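Local coordinates for protein hydroxyethylthiazole kinase (Pyrococcus horikoshii, PDB 3HPD) that probably catalyses the magnesium-dependent transfer of phosphate from ATP to the hydroxyl of 4-methyl-5-beta-hydroxyethylthiazole, a salvage step towards thiamine diphosphate, at residues Y247-E251 with N252-T256; A203-V207 with T208-K212. One frame throughout, in Å; residues are numbered along the deposited sequence.

Contact 1: residues Y247-E251 with N252-T256; sequences YRINE and NVIRT
E251 and N250 meet V253 and R255 in the first turn of helix 251-257, where N250 is the N-cap after the chain has left helix 235-248. The side chain of N250 folds back onto the new helix: with CG between the backbone N and the carbonyl carbon (chi1 58°), OD1 turns to the N-H of V253, which at a helix start has no carbonyl of a preceding turn to bond. V253 N donates to N250 OD1 over 3.0 Å, head-on to the carbonyl oxygen. The same amide oxygen also sits against the V253 side chain, where CG2 closes to 3.2 Å from N250 OD1, a short approach for a methyl. N250 then contributes its backbone as well, since its O accepts from I254 N at 3.0 Å and starts the regular helical bonding, which R255 N continues by donating to E251 O.

The joint also has an apolar side. I249 CD1 rests 3.8 Å from I254 CG1, and I249 CG1 is 4.1 Å from V253 CG1, the isoleucine crossing both neighbours at about a right angle. I223 of helix 210-231 touches I249 and V253, while I254 packs on I5 and L8 of helix 2-14.

E251, directly after the cap, and R255, one turn on, form an i to i+4 salt bridge. The carboxylate also reaches K9 through OE1, so each of its oxygens has a cationic partner. R255 bends at chi3 to bring NH2 within 2.7 Å of E251 OE2, which it meets on the anti side, with the carboxylate and guanidinium planes 75° apart.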
ATOM      1  N   TYR A 247     -13.939   5.270 -13.035  1.00 10.25           N
ATOM      2  CA  TYR A 247     -14.326   4.253 -14.009  1.00 11.35           C
ATOM      3  C   TYR A 247     -15.666   4.593 -14.669  1.00 12.34           C
ATOM      4  O   TYR A 247     -15.827   4.442 -15.881  1.00 12.57           O
ATOM      5  CB  TYR A 247     -14.445   2.902 -13.298  1.00 11.03           C
ATOM      6  CG  TYR A 247     -14.887   1.744 -14.164  1.00 13.92           C
ATOM      7  CD1 TYR A 247     -13.989   1.089 -15.008  1.00 15.22           C
ATOM      8  CD2 TYR A 247     -16.201   1.278 -14.113  1.00 14.56           C
ATOM      9  CE1 TYR A 247     -14.388  -0.006 -15.773  1.00 16.89           C
ATOM     10  CE2 TYR A 247     -16.610   0.185 -14.874  1.00 17.48           C
ATOM     11  CZ  TYR A 247     -15.699  -0.453 -15.699  1.00 18.90           C
ATOM     12  OH  TYR A 247     -16.100  -1.547 -16.439  1.00 21.63           O
ATOM     13  N   ARG A 248     -16.622   5.054 -13.865  1.00 11.68           N
ATOM     14  CA  ARG A 248     -17.960   5.382 -14.362  1.00 12.53           C
ATOM     15  C   ARG A 248     -18.108   6.725 -15.064  1.00 13.54           C
ATOM     16  O   ARG A 248     -18.984   6.887 -15.913  1.00 13.04           O
ATOM     17  CB  ARG A 248     -18.976   5.330 -13.217  1.00 12.54           C
ATOM     18  CG  ARG A 248     -19.101   3.983 -12.540  1.00 14.62           C
ATOM     19  CD  ARG A 248     -20.156   4.024 -11.438  1.00 16.61           C
ATOM     20  NE  ARG A 248     -21.497   4.256 -11.971  1.00 18.48           N
ATOM     21  CZ  ARG A 248     -22.597   4.342 -11.228  1.00 19.63           C
ATOM     22  NH1 ARG A 248     -22.524   4.221  -9.912  1.00 20.08           N
ATOM     23  NH2 ARG A 248     -23.773   4.542 -11.805  1.00 22.56           N
ATOM     24  N   ILE A 249     -17.271   7.694 -14.714  1.00 12.67           N
ATOM     25  CA  ILE A 249     -17.389   9.005 -15.335  1.00 14.13           C
ATOM     26  C   ILE A 249     -17.372   8.876 -16.858  1.00 13.39           C
ATOM     27  O   ILE A 249     -16.578   8.127 -17.425  1.00 13.27           O
ATOM     28  CB  ILE A 249     -16.269   9.959 -14.854  1.00 15.12           C
ATOM     29  CG1 ILE A 249     -16.536  11.375 -15.370  1.00 15.69           C
ATOM     30  CG2 ILE A 249     -14.909   9.455 -15.321  1.00 15.43           C
ATOM     31  CD1 ILE A 249     -15.648  12.441 -14.726  1.00 17.62           C
ATOM     32  N   ASN A 250     -18.278   9.594 -17.511  1.00 13.40           N
ATOM     33  CA  ASN A 250     -18.385   9.557 -18.961  1.00 14.68           C
ATOM     34  C   ASN A 250     -18.765  10.936 -19.494  1.00 14.63           C
ATOM     35  O   ASN A 250     -18.773  11.918 -18.749  1.00 13.97           O
ATOM     36  CB  ASN A 250     -19.434   8.523 -19.386  1.00 15.44           C
ATOM     37  CG  ASN A 250     -20.802   8.798 -18.792  1.00 17.92           C
ATOM     38  OD1 ASN A 250     -21.133   9.938 -18.475  1.00 17.27           O
ATOM     39  ND2 ASN A 250     -21.613   7.753 -18.654  1.00 19.28           N
ATOM     40  N   GLU A 251     -19.090  11.005 -20.781  1.00 15.12           N
ATOM     41  CA  GLU A 251     -19.452  12.276 -21.396  1.00 16.54           C
ATOM     42  C   GLU A 251     -20.600  12.997 -20.699  1.00 15.99           C
ATOM     43  O   GLU A 251     -20.509  14.189 -20.427  1.00 16.74           O
ATOM     44  CB  GLU A 251     -19.814  12.077 -22.866  1.00 19.42           C
ATOM     45  CG  GLU A 251     -20.014  13.383 -23.611  1.00 24.16           C
ATOM     46  CD  GLU A 251     -20.299  13.175 -25.080  1.00 28.75           C
ATOM     47  OE1 GLU A 251     -19.682  12.265 -25.675  1.00 30.90           O
ATOM     48  OE2 GLU A 251     -21.125  13.924 -25.645  1.00 31.83           O
ATOM     49  N   ASN A 252     -21.680  12.279 -20.413  1.00 16.86           N
ATOM     50  CA  ASN A 252     -22.837  12.894 -19.769  1.00 17.35           C
ATOM     51  C   ASN A 252     -22.501  13.464 -18.398  1.00 16.36           C
ATOM     52  O   ASN A 252     -22.925  14.567 -18.058  1.00 16.56           O
ATOM     53  CB  ASN A 252     -23.979  11.885 -19.628  1.00 20.12           C
ATOM     54  CG  ASN A 252     -25.273  12.538 -19.166  1.00 24.18           C
ATOM     55  OD1 ASN A 252     -25.916  13.266 -19.921  1.00 27.85           O
ATOM     56  ND2 ASN A 252     -25.648  12.292 -17.920  1.00 26.02           N
ATOM     57  N   VAL A 253     -21.743  12.710 -17.606  1.00 15.76           N
ATOM     58  CA  VAL A 253     -21.370  13.168 -16.270  1.00 13.88           C
ATOM     59  C   VAL A 253     -20.504  14.422 -16.349  1.00 13.67           C
ATOM     60  O   VAL A 253     -20.700  15.368 -15.588  1.00 14.30           O
ATOM     61  CB  VAL A 253     -20.618  12.063 -15.493  1.00 13.78           C
ATOM     62  CG1 VAL A 253     -20.272  12.552 -14.087  1.00 13.30           C
ATOM     63  CG2 VAL A 253     -21.478  10.814 -15.423  1.00 13.46           C
ATOM     64  N   ILE A 254     -19.554  14.438 -17.278  1.00 13.23           N
ATOM     65  CA  ILE A 254     -18.686  15.600 -17.438  1.00 13.70           C
ATOM     66  C   ILE A 254     -19.521  16.805 -17.870  1.00 14.06           C
ATOM     67  O   ILE A 254     -19.358  17.907 -17.350  1.00 13.66           O
ATOM     68  CB  ILE A 254     -17.589  15.331 -18.490  1.00 13.83           C
ATOM     69  CG1 ILE A 254     -16.618  14.275 -17.957  1.00 15.70           C
ATOM     70  CG2 ILE A 254     -16.852  16.622 -18.829  1.00 14.33           C
ATOM     71  CD1 ILE A 254     -15.551  13.856 -18.945  1.00 18.74           C
ATOM     72  N   ARG A 255     -20.427  16.581 -18.815  1.00 15.55           N
ATOM     73  CA  ARG A 255     -21.291  17.644 -19.318  1.00 17.66           C
ATOM     74  C   ARG A 255     -22.144  18.266 -18.216  1.00 17.92           C
ATOM     75  O   ARG A 255     -22.316  19.485 -18.164  1.00 17.68           O
ATOM     76  CB  ARG A 255     -22.203  17.091 -20.417  1.00 20.40           C
ATOM     77  CG  ARG A 255     -23.414  17.952 -20.732  1.00 26.33           C
ATOM     78  CD  ARG A 255     -24.111  17.429 -21.975  1.00 29.15           C
ATOM     79  NE  ARG A 255     -23.163  17.358 -23.081  1.00 31.48           N
ATOM     80  CZ  ARG A 255     -22.856  16.247 -23.741  1.00 32.66           C
ATOM     81  NH1 ARG A 255     -23.429  15.094 -23.417  1.00 33.11           N
ATOM     82  NH2 ARG A 255     -21.958  16.288 -24.714  1.00 33.64           N
ATOM     83  N   THR A 256     -22.670  17.422 -17.336  1.00 16.61           N
ATOM     84  CA  THR A 256     -23.528  17.878 -16.253  1.00 15.97           C
ATOM     85  C   THR A 256     -22.832  18.331 -14.965  1.00 16.92           C
ATOM     86  O   THR A 256     -23.397  19.125 -14.213  1.00 15.36           O
ATOM     87  CB  THR A 256     -24.567  16.793 -15.891  1.00 16.81           C
ATOM     88  OG1 THR A 256     -23.899  15.552 -15.634  1.00 18.21           O
ATOM     89  CG2 THR A 256     -25.553  16.595 -17.036  1.00 17.38           C
TER

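Contact 2: residues A203-V207 with T208-K212; sequences AFVAV and TEPLK
F204 and T208 meet through a single carbonyl oxygen as helix 193-205 gives way to the short turn before helix 210-231. The backbone bonds come first. F204 O accepts from V207 N at 3.0 Å, an i to i+3 bond, and T208 N also lies 3.0 Å from F204 O, but its N-H is badly aimed (125°), so that bond is weak. At V205 the backbone offers a CA-H...O contact instead, with its CA 3.5 Å from T208 O.

The remaining contacts are van der Waals. T208 has OG1 anti to its own backbone N (chi1 174°), which leaves the methyl lying between that N and the carbonyl carbon. There CG2 presses against F204 O at 3.0 Å, a tight approach for a methyl carbon, and V207 CG2 lies 4.2 Å from T208 CG2. Farther along, V205 CG2 reaches the ring of P210, 4.0 Å from its CG, so a residue near the end of one helix touches the first residue of the next.

Neighbouring elements cover the turn. The F204 side chain touches A213, S216 and T220 of helix 210-231, V205 touches P88, and V207 O takes a hydrogen bond from R10 NE of helix 2-14.

The arrangement is a tight helix-to-helix connection in the ribokinase-like fold of this family: after helix 193-205, which starts just after the predicted substrate-binding G192, the chain runs through T208 to E209 at the N-cap and P210 in the first turn of helix 210-231.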
ATOM      1  N   ALA A 203      -1.565   9.910 -17.563  1.00 11.07           N
ATOM      2  CA  ALA A 203      -2.348   9.246 -18.599  1.00 10.07           C
ATOM      3  C   ALA A 203      -2.847  10.262 -19.629  1.00 11.25           C
ATOM      4  O   ALA A 203      -2.771  10.025 -20.833  1.00 10.51           O
ATOM      5  CB  ALA A 203      -3.531   8.506 -17.977  1.00 11.41           C
ATOM      6  N   PHE A 204      -3.350  11.398 -19.154  1.00 10.85           N
ATOM      7  CA  PHE A 204      -3.856  12.428 -20.053  1.00 10.22           C
ATOM      8  C   PHE A 204      -2.766  13.067 -20.904  1.00 11.91           C
ATOM      9  O   PHE A 204      -2.978  13.337 -22.084  1.00 12.11           O
ATOM     10  CB  PHE A 204      -4.580  13.517 -19.257  1.00 11.37           C
ATOM     11  CG  PHE A 204      -5.971  13.137 -18.837  1.00 11.97           C
ATOM     12  CD1 PHE A 204      -7.021  13.178 -19.750  1.00 12.19           C
ATOM     13  CD2 PHE A 204      -6.231  12.731 -17.532  1.00 11.10           C
ATOM     14  CE1 PHE A 204      -8.315  12.816 -19.371  1.00 13.25           C
ATOM     15  CE2 PHE A 204      -7.520  12.364 -17.139  1.00 12.61           C
ATOM     16  CZ  PHE A 204      -8.565  12.410 -18.060  1.00 12.59           C
ATOM     17  N   VAL A 205      -1.598  13.301 -20.316  1.00 12.25           N
ATOM     18  CA  VAL A 205      -0.518  13.941 -21.059  1.00 14.37           C
ATOM     19  C   VAL A 205       0.051  13.030 -22.149  1.00 15.91           C
ATOM     20  O   VAL A 205       0.739  13.487 -23.061  1.00 14.44           O
ATOM     21  CB  VAL A 205       0.610  14.429 -20.103  1.00 16.23           C
ATOM     22  CG1 VAL A 205       1.540  13.288 -19.732  1.00 15.33           C
ATOM     23  CG2 VAL A 205       1.363  15.578 -20.746  1.00 18.12           C
ATOM     24  N   ALA A 206      -0.257  11.740 -22.065  1.00 14.83           N
ATOM     25  CA  ALA A 206       0.207  10.793 -23.069  1.00 17.69           C
ATOM     26  C   ALA A 206      -0.632  10.934 -24.342  1.00 18.01           C
ATOM     27  O   ALA A 206      -0.198  10.534 -25.424  1.00 19.24           O
ATOM     28  CB  ALA A 206       0.105   9.365 -22.533  1.00 17.23           C
ATOM     29  N   VAL A 207      -1.823  11.515 -24.219  1.00 17.71           N
ATOM     30  CA  VAL A 207      -2.707  11.663 -25.373  1.00 19.03           C
ATOM     31  C   VAL A 207      -3.108  13.092 -25.758  1.00 19.13           C
ATOM     32  O   VAL A 207      -3.803  13.291 -26.753  1.00 18.34           O
ATOM     33  CB  VAL A 207      -4.003  10.834 -25.183  1.00 20.58           C
ATOM     34  CG1 VAL A 207      -3.657   9.359 -25.020  1.00 21.82           C
ATOM     35  CG2 VAL A 207      -4.778  11.337 -23.974  1.00 18.64           C
ATOM     36  N   THR A 208      -2.681  14.081 -24.981  1.00 18.52           N
ATOM     37  CA  THR A 208      -3.008  15.473 -25.284  1.00 20.17           C
ATOM     38  C   THR A 208      -1.980  16.418 -24.667  1.00 19.71           C
ATOM     39  O   THR A 208      -1.261  16.041 -23.743  1.00 18.58           O
ATOM     40  CB  THR A 208      -4.435  15.832 -24.789  1.00 23.93           C
ATOM     41  OG1 THR A 208      -4.676  17.231 -24.979  1.00 28.62           O
ATOM     42  CG2 THR A 208      -4.605  15.477 -23.328  1.00 25.66           C
ATOM     43  N   GLU A 209      -1.897  17.640 -25.185  1.00 19.33           N
ATOM     44  CA  GLU A 209      -0.923  18.599 -24.672  1.00 20.50           C
ATOM     45  C   GLU A 209      -1.101  18.887 -23.181  1.00 18.72           C
ATOM     46  O   GLU A 209      -2.213  18.839 -22.661  1.00 18.03           O
ATOM     47  CB  GLU A 209      -0.969  19.889 -25.495  1.00 25.08           C
ATOM     48  CG  GLU A 209      -0.365  19.715 -26.888  1.00 31.78           C
ATOM     49  CD  GLU A 209       1.085  19.247 -26.840  1.00 36.62           C
ATOM     50  OE1 GLU A 209       1.960  20.042 -26.431  1.00 38.55           O
ATOM     51  OE2 GLU A 209       1.351  18.080 -27.202  1.00 39.72           O
ATOM     52  N   PRO A 210       0.009  19.180 -22.479  1.00 17.54           N
ATOM     53  CA  PRO A 210       0.104  19.479 -21.045  1.00 16.89           C
ATOM     54  C   PRO A 210      -0.973  20.339 -20.381  1.00 16.32           C
ATOM     55  O   PRO A 210      -1.514  19.954 -19.345  1.00 14.53           O
ATOM     56  CB  PRO A 210       1.492  20.097 -20.917  1.00 16.47           C
ATOM     57  CG  PRO A 210       2.270  19.330 -21.921  1.00 16.70           C
ATOM     58  CD  PRO A 210       1.334  19.318 -23.115  1.00 18.13           C
ATOM     59  N   LEU A 211      -1.277  21.502 -20.948  1.00 15.27           N
ATOM     60  CA  LEU A 211      -2.287  22.361 -20.336  1.00 14.89           C
ATOM     61  C   LEU A 211      -3.658  21.696 -20.309  1.00 14.99           C
ATOM     62  O   LEU A 211      -4.322  21.669 -19.274  1.00 13.49           O
ATOM     63  CB  LEU A 211      -2.378  23.704 -21.068  1.00 16.92           C
ATOM     64  CG  LEU A 211      -3.408  24.675 -20.481  1.00 18.85           C
ATOM     65  CD1 LEU A 211      -3.112  24.912 -19.003  1.00 18.81           C
ATOM     66  CD2 LEU A 211      -3.378  25.987 -21.255  1.00 20.93           C
ATOM     67  N   LYS A 212      -4.081  21.158 -21.446  1.00 13.64           N
ATOM     68  CA  LYS A 212      -5.378  20.493 -21.535  1.00 14.95           C
ATOM     69  C   LYS A 212      -5.386  19.169 -20.776  1.00 14.11           C
ATOM     70  O   LYS A 212      -6.402  18.781 -20.206  1.00 13.98           O
ATOM     71  CB  LYS A 212      -5.749  20.246 -22.999  1.00 16.27           C
ATOM     72  CG  LYS A 212      -6.062  21.512 -23.780  1.00 21.06           C
ATOM     73  CD  LYS A 212      -6.300  21.198 -25.248  1.00 25.93           C
ATOM     74  CE  LYS A 212      -6.715  22.438 -26.023  1.00 28.49           C
ATOM     75  NZ  LYS A 212      -6.944  22.124 -27.462  1.00 32.98           N
TER

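In the fold
Both contacts are short joints between consecutive helices, and helix 210-231 is common ground: contact 2 enters it, while I223 on it packs against contact 1. Helix 2-14 touches both joints too. Their centres are 18 Å apart, and their nearest atoms, about 7 Å apart, do not touch. Contact 2 is the deeper, its centre about 11 Å from that of the chain, and works mostly through backbone and apolar groups. Contact 1, with its centre about 20 Å from that of the chain, keeps I249 and I254 buried but turns its capping amide and salt-bridged charges toward the surface. The two helix starts differ accordingly: a side-chain oxygen caps 251-257, whereas a proline begins 210-231.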